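PDB 2A2L: uncharacterized protein from Klebsiella pneumoniae, which is of unknown function but belongs to the HbpS-like family of haem-degrading proteins, so a role in binding or breaking down haem is possible. Local coordinates for the interface of chains A and B and the interface of chains A and C. Sequence-based numbering; all coordinates share one arbitrary frame. Chains: chain A/B/C, unknown.

Contact 1: the interface of chains A and B. Residues chain A 72, 74; chain B 54, 56.
A:Lys74 reaches across to B:Glu54 and supplies the polar grip of this patch. The ammonium nitrogen NZ of A:Lys74 donates a hydrogen bond to the backbone carbonyl oxygen O of B:Glu54 at 2.7 Å. The nitrogen comes in at 131° at the oxygen, off the plane of the peptide group, so the approach is bent. The same nitrogen forms a longer salt bridge, 3.7 Å from NZ of A:Lys74 to the carboxylate OE1 of B:Glu54. One residue therefore offers the lysine both a backbone and a side-chain acceptor. The bend of the glutamate at chi2 (-58°) folds its carboxylate back toward the lysine, whereas the lysine is extended beyond CG and arrives end-on. The negative carboxylate would be expected to favour the charged form of the amine.

The second kind of contact is packing against B:Phe56. Ring atom CD1 of B:Phe56 lies 3.6 Å from the backbone oxygen O of A:Ser72, a van der Waals approach. On the opposite side of the ring plane, CD1 of B:Phe56 stands 4.1 Å from CE of A:Lys74, a looser contact in which the lysine chain passes slantwise by the ring. The CD1 edge thus carries the contact, straddled by the serine oxygen and the lysine methylene, each displaced about equally from the plane of the ring.

In the fold, A:Ser72 closes helix 59-72 and A:Lys74 lies in the loop just after it. B:Glu54 and B:Phe56 belong to the loop between strand 46-51 and helix 59-72 of the partner, so the loop that leads into the B helix meets the C-terminal end of the A helix and the loop after it.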
# COMPACT_ATOMS: atom_id res chain seq x y z
N SER A 72 -14.98 1.42 -16.21
CA SER A 72 -15.50 2.00 -14.98
C SER A 72 -16.15 3.35 -15.31
O SER A 72 -17.33 3.55 -14.99
CB SER A 72 -14.41 2.05 -13.90
OG SER A 72 -14.79 2.81 -12.76
N LYS A 74 -16.91 4.47 -18.36
CA LYS A 74 -17.81 4.26 -19.50
C LYS A 74 -17.45 5.08 -20.73
O LYS A 74 -18.33 5.53 -21.45
CB LYS A 74 -19.29 4.45 -19.10
CG LYS A 74 -19.75 3.46 -18.01
CD LYS A 74 -21.11 3.83 -17.41
CE LYS A 74 -21.20 3.34 -15.96
NZ LYS A 74 -22.58 3.21 -15.44
N GLU B 54 -26.13 3.03 -11.47
CA GLU B 54 -25.50 3.45 -12.71
C GLU B 54 -24.33 4.40 -12.51
O GLU B 54 -23.60 4.70 -13.45
CB GLU B 54 -26.54 4.10 -13.64
CG GLU B 54 -27.49 3.09 -14.27
CD GLU B 54 -26.76 2.04 -15.09
OE1 GLU B 54 -26.12 2.42 -16.10
OE2 GLU B 54 -26.81 0.85 -14.71
N PHE B 56 -20.69 5.56 -11.66
CA PHE B 56 -19.35 4.99 -11.82
C PHE B 56 -18.89 4.31 -10.54
O PHE B 56 -19.12 4.81 -9.45
CB PHE B 56 -18.31 6.08 -12.19
CG PHE B 56 -18.79 7.06 -13.24
CD1 PHE B 56 -19.18 6.62 -14.51
CD2 PHE B 56 -18.81 8.42 -12.97
CE1 PHE B 56 -19.60 7.53 -15.47
CE2 PHE B 56 -19.23 9.33 -13.94
CZ PHE B 56 -19.62 8.89 -15.18

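Contact 2: the interface of chains A and C. Residues chain A 14, 18, 47; chain C 25, 50-53.
A:Leu14 pushes its branched end against C:Gln50, lying nearly perpendicular to the glutamine chain. A chi1 of 175° and a chi2 of 54° together turn CD1 of the leucine toward the CG methylene of C:Gln50. The other methyl, CD2 of A:Leu14, lies 3.6 Å from CA of C:Met52. CD2 of A:Leu14 is also 3.6 Å from the carboxylate OE2 of C:Glu25, where the apolar packing meets the polar rim. Beside this centre, CD2 of A:Leu47 sits over one face of the C:Arg51 guanidinium, toward its rim and 3.8 Å above the plane.

At the rim, the amide nitrogen NE2 of A:Gln18 donates twice. NE2 of A:Gln18 reaches OE1 of C:Glu25 at 2.8 Å on the syn lone pair, nearly straight and in the glutamine's amide plane. NE2 of A:Gln18 also reaches OE1 of C:Gln50 at 3.1 Å. This second bond is straight at the hydrogen but poorly aimed at the acceptor, with a C=O to donor angle of 85° and the donor above the carbonyl plane, so it is likely the weaker of the two. Backbone groups complete the rim: N of A:Leu14 gives a hydrogen bond to the carboxylate OD1 of C:Asp53 (2.8 Å), again on a syn lone pair, at the start of helix 14-30. N of C:Arg51 bonds to O of A:Leu47 at 2.6 Å, linking strand 46-51 of chain A to strand 48-51 of chain C.

Repeated by the two-fold, this patch joins helix and strand of both subunits, consistent with a dimer contact, though the structure alone does not establish its role in solution.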
# COMPACT_ATOMS: atom_id res chain seq x y z
N LEU A 14 -14.38 -14.56 -22.26
CA LEU A 14 -13.04 -14.95 -22.62
C LEU A 14 -12.94 -15.28 -24.12
O LEU A 14 -12.01 -14.85 -24.80
CB LEU A 14 -12.62 -16.14 -21.77
CG LEU A 14 -11.27 -16.79 -22.08
CD1 LEU A 14 -10.17 -15.75 -22.06
CD2 LEU A 14 -11.00 -17.88 -21.06
N GLN A 18 -10.26 -13.48 -26.31
CA GLN A 18 -9.19 -14.24 -26.94
C GLN A 18 -9.02 -13.88 -28.41
O GLN A 18 -7.90 -13.80 -28.90
CB GLN A 18 -9.47 -15.72 -26.81
CG GLN A 18 -8.88 -16.33 -25.58
CD GLN A 18 -9.47 -17.68 -25.31
OE1 GLN A 18 -10.53 -18.02 -25.83
NE2 GLN A 18 -8.81 -18.46 -24.48
N LEU A 47 -10.26 -10.37 -17.43
CA LEU A 47 -10.46 -11.60 -18.19
C LEU A 47 -9.11 -12.00 -18.76
O LEU A 47 -8.65 -13.10 -18.53
CB LEU A 47 -11.45 -11.38 -19.34
CG LEU A 47 -12.94 -11.26 -19.03
CD1 LEU A 47 -13.72 -10.88 -20.30
CD2 LEU A 47 -13.46 -12.56 -18.46
N GLU C 25 -7.25 -24.48 -20.63
CA GLU C 25 -8.69 -24.25 -20.82
C GLU C 25 -9.43 -25.52 -21.28
O GLU C 25 -10.65 -25.65 -21.08
CB GLU C 25 -8.91 -23.12 -21.82
CG GLU C 25 -10.37 -22.63 -21.89
CD GLU C 25 -10.54 -21.41 -22.79
OE1 GLU C 25 -9.52 -20.95 -23.36
OE2 GLU C 25 -11.69 -20.92 -22.91
N GLN C 50 -5.21 -15.25 -18.07
CA GLN C 50 -6.47 -15.54 -18.68
C GLN C 50 -7.42 -16.03 -17.58
O GLN C 50 -7.03 -16.86 -16.77
CB GLN C 50 -6.26 -16.61 -19.73
CG GLN C 50 -7.33 -16.60 -20.77
CD GLN C 50 -7.15 -17.68 -21.79
OE1 GLN C 50 -6.38 -17.51 -22.75
NE2 GLN C 50 -7.85 -18.81 -21.60
N ARG C 51 -8.65 -15.50 -17.52
CA ARG C 51 -9.68 -16.11 -16.66
C ARG C 51 -10.85 -16.62 -17.47
O ARG C 51 -11.41 -15.88 -18.28
CB ARG C 51 -10.17 -15.15 -15.57
CG ARG C 51 -11.43 -15.63 -14.88
CD ARG C 51 -11.77 -14.88 -13.62
NE ARG C 51 -12.16 -13.53 -13.97
CZ ARG C 51 -13.38 -13.15 -14.34
NH1 ARG C 51 -14.40 -14.01 -14.40
NH2 ARG C 51 -13.57 -11.88 -14.68
N MET C 52 -11.22 -17.88 -17.26
CA MET C 52 -12.48 -18.42 -17.79
C MET C 52 -13.67 -17.74 -17.13
O MET C 52 -13.61 -17.39 -15.95
CB MET C 52 -12.57 -19.93 -17.55
CG MET C 52 -11.65 -20.77 -18.43
SD MET C 52 -11.69 -22.48 -17.89
CE MET C 52 -9.98 -22.75 -17.82
N ASP C 53 -14.77 -17.61 -17.86
CA ASP C 53 -15.89 -16.76 -17.43
C ASP C 53 -16.45 -17.11 -16.05
O ASP C 53 -17.04 -16.24 -15.37
CB ASP C 53 -17.01 -16.78 -18.47
CG ASP C 53 -16.49 -16.81 -19.91
OD1 ASP C 53 -15.96 -15.78 -20.37
OD2 ASP C 53 -16.58 -17.88 -20.55

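The C-alpha centres of contact 1 and contact 2 lie about 23 Å apart, and chain A contacts B and C at the same time through different residues. In every copy the same stretch serves both kinds of interface: residues 47 and 50-53 in contact 2, 54 and 56 in contact 1. Contact 2 belongs to a two-fold interface, whereas contact 1 belongs to one that is not an exact two-fold. Combining two such distinct interfaces could build the deposited eight-chain assembly, although its biological relevance remains an inference.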